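Local coordinates for protein probable methyltransferase (Bordetella pertussis, PDB 3KTY) that probably transfers methyl groups from S-adenosyl-L-methionine to RNA, this chain being the SpoU-type methylase part of the longer protein, at residues F8-R12 with L113-A118; A106-R110 with E167-L173; P21-S26 with Q52-L58. All coordinates share one frame. Residues are numbered along the deposited sequence.

Interaction 1 of 3, residues F8-R12 with L113-A118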
loop_
_atom_site.group_PDB
_atom_site.type_symbol
_atom_site.label_atom_id
_atom_site.label_comp_id
_atom_site.label_asym_id
_atom_site.label_seq_id
_atom_site.Cartn_x
_atom_site.Cartn_y
_atom_site.Cartn_z
ATOM N N PHE A 8 -0.436 -19.030 3.290
ATOM C CA PHE A 8 -0.978 -17.742 3.637
ATOM C C PHE A 8 -1.825 -17.778 4.916
ATOM O O PHE A 8 -1.962 -16.759 5.590
ATOM C CB PHE A 8 -1.808 -17.198 2.479
ATOM C CG PHE A 8 -0.986 -16.518 1.428
ATOM C CD1 PHE A 8 -1.103 -15.147 1.218
ATOM C CD2 PHE A 8 -0.095 -17.252 0.638
ATOM C CE1 PHE A 8 -0.333 -14.517 0.241
ATOM C CE2 PHE A 8 0.681 -16.635 -0.349
ATOM C CZ PHE A 8 0.571 -15.269 -0.553
ATOM N N SER A 9 -2.390 -18.938 5.252
ATOM C CA SER A 9 -3.226 -19.036 6.459
ATOM C C SER A 9 -2.379 -18.964 7.719
ATOM O O SER A 9 -2.899 -18.831 8.818
ATOM C CB SER A 9 -4.019 -20.330 6.458
ATOM O OG SER A 9 -3.128 -21.425 6.591
ATOM N N ARG A 10 -1.064 -19.007 7.544
ATOM C CA ARG A 10 -0.115 -19.065 8.660
ATOM C C ARG A 10 0.486 -17.724 9.000
ATOM O O ARG A 10 1.438 -17.624 9.804
ATOM C CB ARG A 10 0.985 -20.077 8.344
ATOM C CG ARG A 10 0.461 -21.501 8.316
ATOM C CD ARG A 10 1.483 -22.364 7.639
ATOM N NE ARG A 10 2.744 -22.385 8.365
ATOM C CZ ARG A 10 3.832 -22.993 7.915
ATOM N NH1 ARG A 10 4.950 -22.984 8.633
ATOM N NH2 ARG A 10 3.788 -23.623 6.743
ATOM N N VAL A 11 -0.090 -16.687 8.387
ATOM C CA VAL A 11 0.259 -15.325 8.708
ATOM C C VAL A 11 -0.901 -14.610 9.390
ATOM O O VAL A 11 -2.040 -14.674 8.917
ATOM C CB VAL A 11 0.700 -14.524 7.412
ATOM C CG1 VAL A 11 0.884 -13.068 7.739
ATOM C CG2 VAL A 11 2.016 -15.123 6.806
ATOM N N ARG A 12 -0.601 -13.868 10.447
ATOM C CA ARG A 12 -1.640 -13.131 11.187
ATOM C C ARG A 12 -1.316 -11.694 11.358
ATOM O O ARG A 12 -0.162 -11.364 11.629
ATOM C CB ARG A 12 -1.766 -13.690 12.596
ATOM C CG ARG A 12 -2.579 -14.894 12.578
ATOM C CD ARG A 12 -1.857 -15.946 13.261
ATOM N NE ARG A 12 -2.458 -16.118 14.545
ATOM C CZ ARG A 12 -3.052 -17.227 14.942
ATOM N NH1 ARG A 12 -3.125 -18.294 14.162
ATOM N NH2 ARG A 12 -3.572 -17.241 16.128
ATOM N N LEU A 113 8.388 -19.703 7.606
ATOM C CA LEU A 113 7.297 -20.579 7.205
ATOM C C LEU A 113 7.750 -21.798 6.418
ATOM O O LEU A 113 7.079 -22.844 6.418
ATOM C CB LEU A 113 6.237 -19.812 6.432
ATOM C CG LEU A 113 5.603 -18.693 7.265
ATOM C CD1 LEU A 113 4.486 -18.047 6.488
ATOM C CD2 LEU A 113 5.091 -19.237 8.603
ATOM N N ASP A 114 8.889 -21.662 5.747
ATOM C CA ASP A 114 9.419 -22.754 4.967
ATOM C C ASP A 114 10.211 -23.690 5.850
ATOM O O ASP A 114 10.245 -24.883 5.586
ATOM C CB ASP A 114 10.311 -22.242 3.832
ATOM C CG ASP A 114 9.521 -21.827 2.599
ATOM O OD1 ASP A 114 8.299 -22.083 2.532
ATOM O OD2 ASP A 114 10.135 -21.236 1.695
ATOM N N ASP A 115 10.856 -23.155 6.886
ATOM C CA ASP A 115 11.737 -23.962 7.740
ATOM C C ASP A 115 11.031 -24.675 8.910
ATOM O O ASP A 115 11.620 -25.544 9.519
ATOM C CB ASP A 115 12.906 -23.124 8.274
ATOM C CG ASP A 115 13.897 -22.737 7.189
ATOM O OD1 ASP A 115 13.796 -23.283 6.071
ATOM O OD2 ASP A 115 14.781 -21.887 7.451
ATOM N N THR A 116 9.798 -24.295 9.230
ATOM C CA THR A 116 9.043 -24.935 10.309
ATOM C C THR A 116 7.764 -25.556 9.762
ATOM O O THR A 116 7.139 -25.034 8.842
ATOM C CB THR A 116 8.622 -23.955 11.445
ATOM O OG1 THR A 116 7.786 -22.936 10.896
ATOM C CG2 THR A 116 9.810 -23.301 12.112
ATOM N N GLU A 117 7.372 -26.677 10.347
ATOM C CA GLU A 117 6.145 -27.347 9.954
ATOM C C GLU A 117 4.942 -26.452 10.208
ATOM O O GLU A 117 4.128 -26.187 9.322
ATOM C CB GLU A 117 6.000 -28.651 10.740
ATOM C CG GLU A 117 5.056 -29.624 10.087
ATOM C CD GLU A 117 5.273 -29.693 8.583
ATOM O OE1 GLU A 117 6.445 -29.642 8.141
ATOM O OE2 GLU A 117 4.266 -29.791 7.848
ATOM N N ALA A 118 4.849 -25.958 11.432
ATOM C CA ALA A 118 3.672 -25.209 11.843
ATOM C C ALA A 118 4.017 -23.868 12.500
ATOM O O ALA A 118 3.333 -23.427 13.420
ATOM C CB ALA A 118 2.793 -26.075 12.762
#
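R10 lays its long side chain across L113, with the CB of L113 over one face of the guanidinium, and reaches the turn that follows helix 102-115. NH1 of R10 donates a hydrogen bond to T116 O (3.0 Å), which lies near the guanidinium plane, and a weak one to L113 O (3.1 Å). E117 O covers the other face, its angle to NH1 too poor for bonding. L113 lies in the last helical turn, while T116, the first residue to leave helical phi/psi, and E117 belong to the loop after it; OG1 of T116 turns back to H112 O. Arginine is long enough to reach past L113 to these carbonyls; NE of R10 goes to G119 O. Beneath this polar layer V11, which opens strand 11-16, sets CG2 3.8 Å from CD1 of L113, both residues being buried. Backbone pairing of R10 with V121 joins the same strand start to strand 121-125, which follows this loop. With backbone carbonyls as acceptors across the segments, R10's positive charge sits at the helix C-terminus, consistent with the dipole's negative end.

Interaction 2 of 3, residues A106-R110 with E167-L173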
loop_
_atom_site.group_PDB
_atom_site.type_symbol
_atom_site.label_atom_id
_atom_site.label_comp_id
_atom_site.label_asym_id
_atom_site.label_seq_id
_atom_site.Cartn_x
_atom_site.Cartn_y
_atom_site.Cartn_z
ATOM N N ALA A 106 9.741 -9.427 5.727
ATOM C CA ALA A 106 9.041 -10.344 4.825
ATOM C C ALA A 106 9.891 -11.545 4.382
ATOM O O ALA A 106 9.416 -12.679 4.394
ATOM C CB ALA A 106 8.497 -9.607 3.624
ATOM N N GLY A 107 11.146 -11.308 4.003
ATOM C CA GLY A 107 12.056 -12.410 3.681
ATOM C C GLY A 107 12.269 -13.419 4.833
ATOM O O GLY A 107 12.230 -14.640 4.625
ATOM N N LEU A 108 12.492 -12.899 6.038
ATOM C CA LEU A 108 12.540 -13.710 7.266
ATOM C C LEU A 108 11.254 -14.503 7.465
ATOM O O LEU A 108 11.297 -15.672 7.756
ATOM C CB LEU A 108 12.737 -12.820 8.460
ATOM C CG LEU A 108 14.071 -12.106 8.465
ATOM C CD1 LEU A 108 14.056 -11.003 9.526
ATOM C CD2 LEU A 108 15.173 -13.149 8.709
ATOM N N ALA A 109 10.103 -13.876 7.281
ATOM C CA ALA A 109 8.863 -14.612 7.396
ATOM C C ALA A 109 8.793 -15.831 6.479
ATOM O O ALA A 109 8.315 -16.886 6.883
ATOM C CB ALA A 109 7.680 -13.705 7.147
ATOM N N ARG A 110 9.234 -15.666 5.238
ATOM C CA ARG A 110 9.175 -16.718 4.229
ATOM C C ARG A 110 10.031 -17.896 4.649
ATOM O O ARG A 110 9.634 -19.046 4.519
ATOM C CB ARG A 110 9.683 -16.190 2.870
ATOM C CG ARG A 110 10.130 -17.266 1.897
ATOM C CD ARG A 110 8.947 -18.043 1.421
ATOM N NE ARG A 110 9.347 -19.072 0.467
ATOM C CZ ARG A 110 9.195 -18.956 -0.854
ATOM N NH1 ARG A 110 8.657 -17.839 -1.401
ATOM N NH2 ARG A 110 9.561 -19.956 -1.639
ATOM N N GLU A 167 4.183 -6.710 0.986
ATOM C CA GLU A 167 5.528 -7.310 1.170
ATOM C C GLU A 167 5.508 -8.799 1.482
ATOM O O GLU A 167 6.257 -9.606 0.904
ATOM C CB GLU A 167 6.239 -6.574 2.296
ATOM C CG GLU A 167 6.714 -5.136 1.802
ATOM C CD GLU A 167 7.827 -5.173 0.739
ATOM O OE1 GLU A 167 8.489 -6.215 0.574
ATOM O OE2 GLU A 167 8.054 -4.154 0.054
ATOM N N LEU A 168 4.609 -9.166 2.387
ATOM C CA LEU A 168 4.448 -10.540 2.766
ATOM C C LEU A 168 3.925 -11.369 1.630
ATOM O O LEU A 168 4.395 -12.452 1.369
ATOM C CB LEU A 168 3.517 -10.651 3.969
ATOM C CG LEU A 168 4.230 -10.304 5.277
ATOM C CD1 LEU A 168 3.213 -10.217 6.377
ATOM C CD2 LEU A 168 5.262 -11.382 5.560
ATOM N N ARG A 169 2.932 -10.866 0.941
ATOM C CA ARG A 169 2.453 -11.600 -0.211
ATOM C C ARG A 169 3.579 -11.841 -1.223
ATOM O O ARG A 169 3.799 -12.949 -1.719
ATOM C CB ARG A 169 1.300 -10.821 -0.862
ATOM C CG ARG A 169 0.893 -11.353 -2.206
ATOM C CD ARG A 169 -0.440 -10.662 -2.709
ATOM N NE ARG A 169 -0.856 -11.372 -3.904
ATOM C CZ ARG A 169 -1.468 -12.546 -3.904
ATOM N NH1 ARG A 169 -1.804 -13.123 -2.767
ATOM N NH2 ARG A 169 -1.744 -13.146 -5.045
ATOM N N TYR A 170 4.299 -10.784 -1.533
ATOM C CA TYR A 170 5.318 -10.917 -2.548
ATOM C C TYR A 170 6.343 -11.949 -2.102
ATOM O O TYR A 170 6.848 -12.739 -2.899
ATOM C CB TYR A 170 6.017 -9.573 -2.829
ATOM C CG TYR A 170 6.807 -9.610 -4.116
ATOM C CD1 TYR A 170 6.182 -9.346 -5.338
ATOM C CD2 TYR A 170 8.160 -9.961 -4.125
ATOM C CE1 TYR A 170 6.887 -9.401 -6.548
ATOM C CE2 TYR A 170 8.889 -9.990 -5.341
ATOM C CZ TYR A 170 8.249 -9.723 -6.533
ATOM O OH TYR A 170 8.956 -9.787 -7.724
ATOM N N ALA A 171 6.689 -11.895 -0.833
ATOM C CA ALA A 171 7.742 -12.780 -0.355
ATOM C C ALA A 171 7.252 -14.259 -0.283
ATOM O O ALA A 171 8.038 -15.182 -0.399
ATOM C CB ALA A 171 8.305 -12.292 0.974
ATOM N N LEU A 172 5.940 -14.463 -0.221
ATOM C CA LEU A 172 5.398 -15.797 -0.111
ATOM C C LEU A 172 5.046 -16.438 -1.446
ATOM O O LEU A 172 4.994 -17.663 -1.566
ATOM C CB LEU A 172 4.164 -15.792 0.813
ATOM C CG LEU A 172 4.353 -15.506 2.301
ATOM C CD1 LEU A 172 3.050 -15.791 3.041
ATOM C CD2 LEU A 172 5.473 -16.365 2.884
ATOM N N LEU A 173 4.794 -15.625 -2.459
ATOM C CA LEU A 173 4.387 -16.171 -3.747
ATOM C C LEU A 173 5.443 -17.086 -4.391
ATOM O O LEU A 173 6.645 -16.885 -4.220
ATOM C CB LEU A 173 3.984 -15.050 -4.698
ATOM C CG LEU A 173 2.565 -14.566 -4.423
ATOM C CD1 LEU A 173 2.171 -13.408 -5.364
ATOM C CD2 LEU A 173 1.537 -15.689 -4.500
#
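E167 begins the second segment with its backbone: its O lies 3.5 Å from CB of A106, and the two CB atoms are 4.0 Å apart. Its carboxylate serves the dimer, binding W166 and R103 of the second subunit as well as R103 of its own chain. One residue on, L168 extends CD2 to 3.7 Å from CB of A109 and 4.2 Å from CB of A106; this buried leucine also covers V11 and F13 of the sheet, so it fills the wedge between two helices and the strands beneath. R169 and Y170 turn to other partners, among them P147 and D101 of the second subunit. A171 returns to the interface, its CB 3.8 Å from CB of A106 and 3.6 Å from A106 O. Alanine suits A106, whose CA comes within 5.0 Å of the CA of L168, and A171, whose methyl group fits against A106. At the C-terminal end, NH1 of R110 donates a hydrogen bond to A171 O (2.9 Å), while NE of R110 is held by D114; CD2 of L172 lies 4.1 Å from CD of R110. The short segments run at 46° to each other, with axes 8.6 Å apart at closest approach. Such neighbouring helices packed on one face of a parallel sheet belong to the alpha-beta-alpha sandwich of the SPOUT methyltransferases, whose C-terminal helix here also meets the second subunit.

Interaction 3 of 3, residues P21-S26 with Q52-L58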
loop_
_atom_site.group_PDB
_atom_site.type_symbol
_atom_site.label_atom_id
_atom_site.label_comp_id
_atom_site.label_asym_id
_atom_site.label_seq_id
_atom_site.Cartn_x
_atom_site.Cartn_y
_atom_site.Cartn_z
ATOM N N PRO A 21 -13.608 2.021 14.245
ATOM C CA PRO A 21 -14.209 0.832 13.614
ATOM C C PRO A 21 -14.050 0.759 12.093
ATOM O O PRO A 21 -13.890 -0.332 11.548
ATOM C CB PRO A 21 -15.686 0.935 13.988
ATOM C CG PRO A 21 -15.699 1.695 15.250
ATOM C CD PRO A 21 -14.560 2.707 15.119
ATOM N N GLY A 22 -14.076 1.901 11.414
ATOM C CA GLY A 22 -13.823 1.911 9.986
ATOM C C GLY A 22 -12.450 1.399 9.604
ATOM O O GLY A 22 -12.318 0.693 8.607
ATOM N N ASN A 23 -11.429 1.776 10.378
ATOM C CA ASN A 23 -10.082 1.231 10.219
ATOM C C ASN A 23 -10.055 -0.299 10.307
ATOM O O ASN A 23 -9.245 -0.958 9.639
ATOM C CB ASN A 23 -9.111 1.779 11.275
ATOM C CG ASN A 23 -8.673 3.221 11.022
ATOM O OD1 ASN A 23 -8.401 3.628 9.886
ATOM N ND2 ASN A 23 -8.553 3.987 12.105
ATOM N N VAL A 24 -10.924 -0.868 11.136
ATOM C CA VAL A 24 -10.951 -2.321 11.312
ATOM C C VAL A 24 -11.503 -2.992 10.091
ATOM O O VAL A 24 -10.995 -4.042 9.684
ATOM C CB VAL A 24 -11.856 -2.756 12.468
ATOM C CG1 VAL A 24 -12.015 -4.249 12.454
ATOM C CG2 VAL A 24 -11.305 -2.264 13.795
ATOM N N GLY A 25 -12.559 -2.402 9.517
ATOM C CA GLY A 25 -13.068 -2.840 8.223
ATOM C C GLY A 25 -12.058 -2.678 7.083
ATOM O O GLY A 25 -11.875 -3.575 6.271
ATOM N N SER A 26 -11.391 -1.533 7.019
ATOM C CA SER A 26 -10.401 -1.288 5.971
ATOM C C SER A 26 -9.268 -2.272 6.094
ATOM O O SER A 26 -8.734 -2.766 5.092
ATOM C CB SER A 26 -9.852 0.144 6.087
ATOM O OG SER A 26 -10.890 1.072 5.852
ATOM N N GLN A 52 -19.579 -3.339 14.471
ATOM C CA GLN A 52 -19.928 -1.925 14.218
ATOM C C GLN A 52 -20.204 -1.646 12.739
ATOM O O GLN A 52 -19.440 -2.096 11.873
ATOM C CB GLN A 52 -18.812 -0.987 14.694
ATOM C CG GLN A 52 -18.448 -1.118 16.164
ATOM C CD GLN A 52 -19.402 -0.390 17.088
ATOM O OE1 GLN A 52 -18.968 0.284 18.018
ATOM N NE2 GLN A 52 -20.706 -0.520 16.841
ATOM N N PRO A 53 -21.281 -0.889 12.446
ATOM C CA PRO A 53 -21.743 -0.610 11.072
ATOM C C PRO A 53 -20.661 -0.024 10.155
ATOM O O PRO A 53 -20.585 -0.437 8.990
ATOM C CB PRO A 53 -22.897 0.377 11.271
ATOM C CG PRO A 53 -23.381 0.114 12.653
ATOM C CD PRO A 53 -22.168 -0.285 13.455
ATOM N N GLU A 54 -19.825 0.888 10.653
ATOM C CA GLU A 54 -18.738 1.417 9.822
ATOM C C GLU A 54 -17.611 0.419 9.515
ATOM O O GLU A 54 -16.949 0.523 8.478
ATOM C CB GLU A 54 -18.180 2.725 10.386
ATOM C CG GLU A 54 -17.732 2.673 11.832
ATOM C CD GLU A 54 -17.412 4.061 12.388
ATOM O OE1 GLU A 54 -16.218 4.460 12.399
ATOM O OE2 GLU A 54 -18.366 4.754 12.810
ATOM N N ALA A 55 -17.390 -0.554 10.394
ATOM C CA ALA A 55 -16.406 -1.579 10.076
ATOM C C ALA A 55 -16.947 -2.414 8.934
ATOM O O ALA A 55 -16.252 -2.652 7.948
ATOM C CB ALA A 55 -16.098 -2.461 11.277
ATOM N N VAL A 56 -18.193 -2.858 9.079
ATOM C CA VAL A 56 -18.860 -3.622 8.027
ATOM C C VAL A 56 -18.808 -2.877 6.686
ATOM O O VAL A 56 -18.314 -3.414 5.692
ATOM C CB VAL A 56 -20.324 -3.905 8.389
ATOM C CG1 VAL A 56 -21.109 -4.267 7.149
ATOM C CG2 VAL A 56 -20.410 -5.011 9.440
ATOM N N ALA A 57 -19.317 -1.642 6.667
ATOM C CA ALA A 57 -19.346 -0.804 5.449
ATOM C C ALA A 57 -17.987 -0.621 4.744
ATOM O O ALA A 57 -17.912 -0.684 3.523
ATOM C CB ALA A 57 -19.921 0.522 5.776
ATOM N N LEU A 58 -16.920 -0.404 5.509
ATOM C CA LEU A 58 -15.572 -0.332 4.935
ATOM C C LEU A 58 -14.941 -1.688 4.635
ATOM O O LEU A 58 -13.846 -1.761 4.091
ATOM C CB LEU A 58 -14.628 0.470 5.830
ATOM C CG LEU A 58 -14.884 1.982 5.830
ATOM C CD1 LEU A 58 -13.590 2.707 6.154
ATOM C CD2 LEU A 58 -15.416 2.447 4.492
#
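In this SPOUT-type alpha-beta-alpha domain, the first turns of helix 21-33 and helix 53-59 form a close helix-helix pair, their short axes 6.7 Å apart and inclined at 29°. Such proximity depends on what is missing from G25: its CA lies 4.0 Å from CA of A55 and makes a CA-H...O contact with A55 O (3.2 Å), exactly where a CB would clash. G22 is similarly restricted, for a CB there would crowd CD1 of L58. A55, with only a methyl group, places CB 3.1 Å from P21 O and 4.4 Å from CB of V24. Around this glycine-alanine centre the longer side chains adapt. E54 takes a p chi1 (54°), unusual within a helix, and a t chi2, which carries its chain over P21, with CG 3.4 Å from CB of P21, and brings OE1 to G22 N for a weak hydrogen bond of 3.5 Å; the residue is poorly ordered, so this bond should not be given much weight. Q52, at the N-cap position of helix 53-59, sets its CB 3.7 Å from CB of P21; proline, lacking an N-H, is well tolerated near a helix start, where that group would have no partner in the helix. V24 (t) also packs on L66 of helix 63-67, tying the pair to a third helix. L58, m then t (-153°), lies along helix 21-33, CD1 3.4 Å from G22 O. S26, in the m rotamer, returns its hydroxyl to its own helix: OG donates to G22 O at 3.1 Å and lies 3.2 Å from CD1 of L58.

Interactions 1 and 2 are neighbours, their centres 11 Å apart, and share helix 102-115: interaction 2 uses its middle, interaction 1 its C-terminal end. They touch directly where F8 and V11 pack on L168, R169 and L172 of helix 157-172, and their segments alternate along the chain, so N-terminal, middle and C-terminal parts of the domain come together there. Interaction 3 lies 28 and 27 Å away, centre to centre, on the opposite side of the chain's centre, and is nested within the loop closed by interaction 1. Strand 11-16, in the interior of the parallel sheet, leads into helix 21-33 and so connects the two regions. Of the three, interaction 2 borders the second subunit.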